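Local atomic coordinates of aminopeptidase YwaD (Bacillus subtilis, PDB entry 6HC6), a protein that hydrolyses peptides to release a range of N-terminal amino acids, using two zinc ions per subunit. Residues Tyr158-Ala162 with Asn188-Val194; Glu294-Leu298 with Asp449-Asp453; Asn319-Asp323 with Ser371-Phe376. All coordinates share one frame; numbering follows the deposited sequence.

Contact 1 comes first in the chain and lies wholly in the PA domain. Contact 3 and segment 294-298 of contact 2 belong to the M28 peptidase part; segment 449-453 comes from the loop after helix 412-430. Both segments of contact 3 fall between the two segments of contact 2. The centres of contacts 1 and 2 are about 13 Å apart, those of contacts 2 and 3 about 12 Å, and those of contacts 1 and 3 about 24 Å. Contact 2 therefore sits between the others and touches both. Asn188 and Ser190 pack on the tail at Phe451-Asp453, while Leu298 packs on Ser371 and Val374. Contacts 2 and 3 each hold one zinc ion, and one water bridges the two metals.

Contact 1 (Tyr158-Ala162 with Asn188-Val194)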
# COMPACT_ATOMS: atom_id res chain seq x y z
N TYR A 158 4.66 15.17 7.37
CA TYR A 158 3.35 15.79 7.46
C TYR A 158 2.86 15.83 8.90
O TYR A 158 2.25 16.82 9.33
CB TYR A 158 2.35 15.03 6.60
CG TYR A 158 2.69 15.03 5.14
CD1 TYR A 158 3.05 16.21 4.49
CD2 TYR A 158 2.64 13.86 4.41
CE1 TYR A 158 3.34 16.21 3.14
CE2 TYR A 158 2.94 13.86 3.05
CZ TYR A 158 3.28 15.04 2.43
OH TYR A 158 3.58 15.03 1.08
N TYR A 159 3.12 14.77 9.66
CA TYR A 159 2.71 14.77 11.06
C TYR A 159 3.39 15.90 11.83
O TYR A 159 2.74 16.62 12.59
CB TYR A 159 3.03 13.42 11.72
CG TYR A 159 2.74 13.47 13.19
CD1 TYR A 159 1.44 13.70 13.65
CD2 TYR A 159 3.75 13.33 14.14
CE1 TYR A 159 1.16 13.79 15.00
CE2 TYR A 159 3.48 13.40 15.50
CZ TYR A 159 2.18 13.63 15.92
OH TYR A 159 1.88 13.70 17.26
N GLU A 160 4.70 16.06 11.64
CA GLU A 160 5.44 17.11 12.34
C GLU A 160 4.85 18.49 12.03
O GLU A 160 4.71 19.33 12.92
CB GLU A 160 6.92 17.07 11.98
CG GLU A 160 7.77 16.19 12.90
CD GLU A 160 8.96 15.55 12.20
OE1 GLU A 160 9.45 14.51 12.69
OE2 GLU A 160 9.41 16.08 11.16
N LYS A 161 4.52 18.72 10.76
CA LYS A 161 3.90 19.99 10.38
C LYS A 161 2.56 20.16 11.09
O LYS A 161 2.30 21.21 11.68
CB LYS A 161 3.71 20.05 8.86
CG LYS A 161 5.01 19.97 8.06
CD LYS A 161 4.70 19.75 6.58
CE LYS A 161 5.98 19.60 5.77
NZ LYS A 161 6.71 20.88 5.58
N ALA A 162 1.71 19.13 11.04
CA ALA A 162 0.38 19.25 11.64
C ALA A 162 0.47 19.39 13.15
O ALA A 162 -0.29 20.15 13.75
CB ALA A 162 -0.48 18.04 11.28
N ASN A 188 -0.29 12.10 4.78
CA ASN A 188 -0.26 10.94 5.68
C ASN A 188 0.39 11.28 7.02
O ASN A 188 1.53 11.75 7.07
CB ASN A 188 0.49 9.80 4.98
CG ASN A 188 0.44 8.47 5.73
OD1 ASN A 188 0.40 8.43 6.97
ND2 ASN A 188 0.46 7.38 4.98
N LEU A 189 -0.32 10.98 8.11
CA LEU A 189 0.11 11.36 9.45
C LEU A 189 0.88 10.26 10.18
O LEU A 189 1.00 10.32 11.41
CB LEU A 189 -1.11 11.80 10.27
CG LEU A 189 -1.77 13.08 9.73
CD1 LEU A 189 -3.08 13.35 10.45
CD2 LEU A 189 -0.82 14.27 9.89
N SER A 190 1.42 9.28 9.46
CA SER A 190 2.25 8.23 10.06
C SER A 190 1.51 7.50 11.18
O SER A 190 2.11 7.11 12.19
CB SER A 190 3.58 8.78 10.58
OG SER A 190 4.33 9.46 9.58
N GLY A 191 0.20 7.32 11.01
CA GLY A 191 -0.60 6.63 11.99
C GLY A 191 -0.93 7.42 13.24
O GLY A 191 -1.58 6.87 14.14
N ASN A 192 -0.51 8.67 13.34
CA ASN A 192 -0.83 9.47 14.51
C ASN A 192 -2.21 10.10 14.36
O ASN A 192 -2.77 10.22 13.27
CB ASN A 192 0.21 10.56 14.72
CG ASN A 192 1.59 10.00 15.01
OD1 ASN A 192 2.44 9.92 14.13
ND2 ASN A 192 1.82 9.61 16.26
N LYS A 193 -2.77 10.49 15.49
CA LYS A 193 -4.03 11.22 15.51
C LYS A 193 -3.75 12.70 15.73
O LYS A 193 -2.90 13.06 16.54
CB LYS A 193 -4.97 10.68 16.59
CG LYS A 193 -5.32 9.22 16.38
CD LYS A 193 -6.73 9.03 15.88
CE LYS A 193 -7.43 7.90 16.63
NZ LYS A 193 -8.92 7.97 16.55
N VAL A 194 -4.44 13.54 14.97
CA VAL A 194 -4.37 14.99 15.12
C VAL A 194 -5.78 15.49 15.39
O VAL A 194 -6.75 14.99 14.81
CB VAL A 194 -3.75 15.66 13.87
CG1 VAL A 194 -3.74 17.17 14.02
CG2 VAL A 194 -2.34 15.15 13.65
O HOH W 1 3.81 12.04 8.35
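In the PA domain, Tyr159 on the first turn of helix 158-167 packs against a type I' beta turn, Leu189 to Asn192, in the loop between strands 172-176 and 198-201. The flat side of the tyrosine ring carries the contact. CB of Asn192 lies over one face, 3.8 Å from the centroid of the Tyr159 ring, a CH-pi contact 27° off the ring normal. The amide plane of Asn192 continues over the same ring and is turned only 17° from it. Val194 comes from another side: its CG2 meets the ring edge of Tyr159 at CE1, 4.0 Å away. The ring reaches both partners because its CG stands anti to the backbone N, chi1 174°. With an alanine here, Asn192 and Val194 would probably lose the surface they rest on, and the turn would be freer to shift against the helix.

Ala162, three residues further along the helix, continues the apolar patch. Its CB touches CD2 of Leu189 at 4.0 Å and also meets CG2 of Val194. Tyr158 works on the other end of the loop. The carbonyl O of Asn188 lies in the plane of its ring, at the edge, 3.4 Å from CB of Tyr158. A water joins the polar atoms of the two segments. It accepts from Tyr159 N and from Ser190 OG, and donates to Asn188 O at 2.6 Å. Around this junction, Ile454 of the C-terminal tail bonds to the backbone of Tyr158 and touches Asn188. The side chain of Asn188 is about 9 Å from a bound zinc ion. Within the loop it forms an Asx turn, where OD1 of Asn188 accepts from N of Ser190 at 2.8 Å.

Contact 2 (Glu294-Leu298 with Asp449-Asp453); sequences EELGL and DIFED. With ZN (zinc ion), chain E.
Glu452 reaches across to Glu295, and both bind the same zinc ion. OE1 of Glu452 is 2.3 Å from the metal, whereas Glu295 binds it through both oxygens. Their carboxylate planes are 70° apart. The Glu452 chain is extended beyond CG, with chi2 171°, which carries the carboxylate from the tail to the metal. OE1 of Glu452 also accepts from Tyr400 OH. Its other oxygen, OE2, takes a hydrogen bond from the metal-bound water, which also donates to Glu294 OE2 at 2.7 Å.

This is the two-zinc centre of an M28 aminopeptidase. Asp262 and His401 complete the ligands of this ion, and the bound water bridges to the second zinc.

Ile450 and Leu298 form the apolar side of the contact. CG2 of Ile450 lies 3.9 Å from CD1 of Leu298, and CG of Leu298 sits 3.6 Å from the Ile450 carbonyl O. CG2 of Ile450 also covers one face of the neighbouring Phe451 ring, near its rim. CE2 of that ring is 3.6 Å from CA of Gly297. A CB on Gly297 would fall 2.4 Å from CE2 of Phe451, a clash.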
# COMPACT_ATOMS: atom_id res chain seq x y z
N GLU A 294 -3.83 -1.93 2.93
CA GLU A 294 -2.39 -1.70 3.06
C GLU A 294 -2.02 -0.22 2.96
O GLU A 294 -1.04 0.21 3.57
CB GLU A 294 -1.65 -2.49 1.99
CG GLU A 294 -0.11 -2.42 2.06
CD GLU A 294 0.49 -1.18 1.43
OE1 GLU A 294 1.64 -0.85 1.80
OE2 GLU A 294 -0.18 -0.53 0.61
N GLU A 295 -2.77 0.55 2.17
CA GLU A 295 -2.34 1.91 1.90
C GLU A 295 -2.54 2.81 3.10
O GLU A 295 -2.00 3.91 3.13
CB GLU A 295 -3.08 2.48 0.67
CG GLU A 295 -2.82 1.74 -0.66
CD GLU A 295 -1.43 2.03 -1.28
OE1 GLU A 295 -0.56 2.64 -0.61
OE2 GLU A 295 -1.21 1.63 -2.43
N LEU A 296 -3.29 2.35 4.10
CA LEU A 296 -3.50 3.09 5.33
C LEU A 296 -2.45 2.78 6.38
O LEU A 296 -2.55 3.28 7.50
CB LEU A 296 -4.89 2.79 5.89
CG LEU A 296 -6.06 3.25 5.03
CD1 LEU A 296 -7.35 2.90 5.76
CD2 LEU A 296 -5.96 4.77 4.85
N GLY A 297 -1.46 1.94 6.06
CA GLY A 297 -0.43 1.61 7.02
C GLY A 297 -0.40 0.13 7.36
O GLY A 297 -0.25 -0.24 8.53
N LEU A 298 -0.53 -0.73 6.35
CA LEU A 298 -0.40 -2.17 6.54
C LEU A 298 -1.48 -2.71 7.46
O LEU A 298 -1.24 -3.61 8.26
CB LEU A 298 0.99 -2.54 7.09
CG LEU A 298 2.18 -1.80 6.49
CD1 LEU A 298 3.50 -2.36 7.02
CD2 LEU A 298 2.11 -1.89 4.95
N ASP A 449 9.29 2.95 7.56
CA ASP A 449 9.26 1.60 7.02
C ASP A 449 7.88 0.96 7.11
O ASP A 449 7.73 -0.20 6.72
CB ASP A 449 10.29 0.72 7.74
CG ASP A 449 11.71 1.01 7.29
OD1 ASP A 449 11.92 1.29 6.09
OD2 ASP A 449 12.62 0.96 8.14
N ILE A 450 6.88 1.69 7.59
CA ILE A 450 5.51 1.19 7.65
C ILE A 450 4.64 1.89 6.62
O ILE A 450 3.92 1.25 5.85
CB ILE A 450 4.92 1.34 9.06
CG1 ILE A 450 5.66 0.42 10.03
CG2 ILE A 450 3.42 1.01 9.02
CD1 ILE A 450 5.33 0.67 11.47
N PHE A 451 4.68 3.22 6.60
CA PHE A 451 3.78 4.02 5.79
C PHE A 451 4.44 4.44 4.48
O PHE A 451 5.66 4.40 4.33
CB PHE A 451 3.32 5.24 6.58
CG PHE A 451 2.66 4.90 7.88
CD1 PHE A 451 3.40 4.79 9.04
CD2 PHE A 451 1.29 4.66 7.93
CE1 PHE A 451 2.79 4.46 10.24
CE2 PHE A 451 0.68 4.32 9.13
CZ PHE A 451 1.43 4.22 10.28
N GLU A 452 3.59 4.84 3.53
CA GLU A 452 4.01 5.43 2.27
C GLU A 452 3.62 6.90 2.27
O GLU A 452 2.60 7.28 2.85
CB GLU A 452 3.36 4.72 1.08
CG GLU A 452 3.66 3.21 1.07
CD GLU A 452 2.87 2.42 0.03
OE1 GLU A 452 2.50 2.98 -1.03
OE2 GLU A 452 2.66 1.21 0.27
N ASP A 453 4.45 7.73 1.64
CA ASP A 453 4.16 9.15 1.45
C ASP A 453 3.88 9.87 2.77
O ASP A 453 2.80 10.44 2.98
CB ASP A 453 2.96 9.34 0.50
CG ASP A 453 3.25 8.88 -0.93
OD1 ASP A 453 4.44 8.72 -1.28
OD2 ASP A 453 2.27 8.71 -1.69
ZN ZN E . 0.85 2.30 -2.45
O HOH W 2 1.31 0.23 -1.54
O HOH W 3 1.68 1.47 4.24
O HOH W 4 0.92 4.17 4.11

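Contact 3 (Asn319-Asp323 with Ser371-Phe376); sequences NFNLD and SDHVPF. With ZN (zinc ion), chain D.
OG of Ser371 is held between Asp323 and Asn321. It donates to OD2 of Asp323 at 2.7 Å, using the anti lone pair of that oxygen. It also accepts a weak bond from ND2 of Asn321, 2.9 Å away. The hydroxyl stands anti to the backbone N of Ser371, chi1 -166°, and this points it at Asp323 and Asn321.

Asn321 lies on strand 316-322, within the mixed sheet of the M28 peptidase fold. Asp323 follows the last residue of the strand and binds a zinc ion through both oxygens, with OD1 at 2.1 Å from the metal. His250 and Asp262 supply the other protein ligands. Ser371 is therefore a second-shell residue and, with the metal, is likely to steady the carboxylate.

Asn321 is held from several sides. Its OD1 takes bonds from Thr248 OG1 and from a water shared with Asp372 OD1, and its ND2 also donates to Asn385. Asp372 OD2 bonds in turn to Ser301.

Further back, Asn319 lies flat over the ring of Phe376 from helix 373-378. Amide and ring planes are 23° apart. CB of Asn319 makes a CH-pi contact 4.0 Å from the ring centroid of Phe376. ND2 of Asn319 bonds to Thr248 OG1. OD1 of Asn319 is buried without a polar partner, 3.3 Å from CA of His373.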
# COMPACT_ATOMS: atom_id res chain seq x y z
N ASN A 319 7.49 -15.59 4.10
CA ASN A 319 6.47 -14.77 3.45
C ASN A 319 7.06 -14.17 2.18
O ASN A 319 8.05 -13.43 2.25
CB ASN A 319 5.98 -13.64 4.39
CG ASN A 319 5.26 -12.54 3.64
OD1 ASN A 319 5.60 -11.36 3.77
ND2 ASN A 319 4.27 -12.91 2.84
N PHE A 320 6.47 -14.49 1.03
CA PHE A 320 6.79 -13.84 -0.24
C PHE A 320 5.70 -12.82 -0.51
O PHE A 320 4.57 -13.19 -0.82
CB PHE A 320 6.82 -14.85 -1.39
CG PHE A 320 7.86 -15.91 -1.27
CD1 PHE A 320 7.66 -17.00 -0.45
CD2 PHE A 320 9.03 -15.83 -2.03
CE1 PHE A 320 8.62 -18.00 -0.34
CE2 PHE A 320 9.99 -16.83 -1.93
CZ PHE A 320 9.79 -17.90 -1.09
N ASN A 321 6.03 -11.53 -0.41
CA ASN A 321 5.05 -10.48 -0.63
C ASN A 321 5.30 -9.85 -2.00
O ASN A 321 6.44 -9.53 -2.35
CB ASN A 321 5.12 -9.41 0.46
CG ASN A 321 4.01 -8.36 0.32
OD1 ASN A 321 2.84 -8.65 0.55
ND2 ASN A 321 4.39 -7.16 -0.06
N LEU A 322 4.23 -9.69 -2.79
CA LEU A 322 4.29 -9.15 -4.14
C LEU A 322 3.61 -7.79 -4.18
O LEU A 322 2.41 -7.69 -3.94
CB LEU A 322 3.60 -10.10 -5.12
CG LEU A 322 4.05 -11.55 -4.92
CD1 LEU A 322 3.20 -12.51 -5.73
CD2 LEU A 322 5.50 -11.66 -5.32
N ASP A 323 4.37 -6.73 -4.48
CA ASP A 323 3.79 -5.38 -4.48
C ASP A 323 4.51 -4.57 -5.54
O ASP A 323 5.66 -4.16 -5.33
CB ASP A 323 3.90 -4.74 -3.09
CG ASP A 323 3.11 -3.44 -2.95
OD1 ASP A 323 2.59 -2.92 -3.94
OD2 ASP A 323 3.00 -2.91 -1.81
N SER A 371 5.49 -2.29 2.98
CA SER A 371 4.51 -3.19 2.38
C SER A 371 4.25 -4.32 3.36
O SER A 371 4.78 -4.33 4.47
CB SER A 371 4.96 -3.73 1.01
OG SER A 371 3.83 -4.31 0.36
N ASP A 372 3.44 -5.28 2.94
CA ASP A 372 2.87 -6.23 3.88
C ASP A 372 3.85 -7.29 4.37
O ASP A 372 3.50 -8.07 5.25
CB ASP A 372 1.65 -6.89 3.23
CG ASP A 372 0.51 -5.91 3.04
OD1 ASP A 372 0.05 -5.80 1.89
OD2 ASP A 372 0.08 -5.26 4.03
N HIS A 373 5.08 -7.32 3.85
CA HIS A 373 6.08 -8.18 4.46
C HIS A 373 6.50 -7.68 5.84
O HIS A 373 7.09 -8.45 6.60
CB HIS A 373 7.31 -8.27 3.57
CG HIS A 373 8.00 -6.96 3.36
ND1 HIS A 373 7.37 -5.86 2.82
CD2 HIS A 373 9.28 -6.57 3.61
CE1 HIS A 373 8.22 -4.85 2.75
NE2 HIS A 373 9.39 -5.26 3.23
N VAL A 374 6.21 -6.43 6.17
CA VAL A 374 6.80 -5.83 7.36
C VAL A 374 6.21 -6.46 8.62
O VAL A 374 6.97 -6.79 9.53
CB VAL A 374 6.63 -4.30 7.36
CG1 VAL A 374 7.02 -3.72 8.72
CG2 VAL A 374 7.49 -3.67 6.26
N PRO A 375 4.88 -6.63 8.75
CA PRO A 375 4.38 -7.30 9.96
C PRO A 375 4.92 -8.71 10.14
O PRO A 375 5.11 -9.16 11.28
CB PRO A 375 2.86 -7.30 9.75
CG PRO A 375 2.62 -6.10 8.92
CD PRO A 375 3.78 -6.05 7.97
N PHE A 376 5.16 -9.44 9.04
CA PHE A 376 5.77 -10.76 9.16
C PHE A 376 7.17 -10.64 9.73
O PHE A 376 7.55 -11.38 10.65
CB PHE A 376 5.79 -11.45 7.80
CG PHE A 376 4.44 -11.93 7.36
CD1 PHE A 376 3.97 -13.18 7.76
CD2 PHE A 376 3.63 -11.13 6.58
CE1 PHE A 376 2.73 -13.63 7.37
CE2 PHE A 376 2.37 -11.56 6.19
CZ PHE A 376 1.92 -12.83 6.58
ZN ZN D . 1.80 -1.34 -2.79
O HOH W 5 1.35 -6.40 -0.35
O HOH W 6 3.49 -0.28 -2.76
O HOH W 2 1.31 0.23 -1.54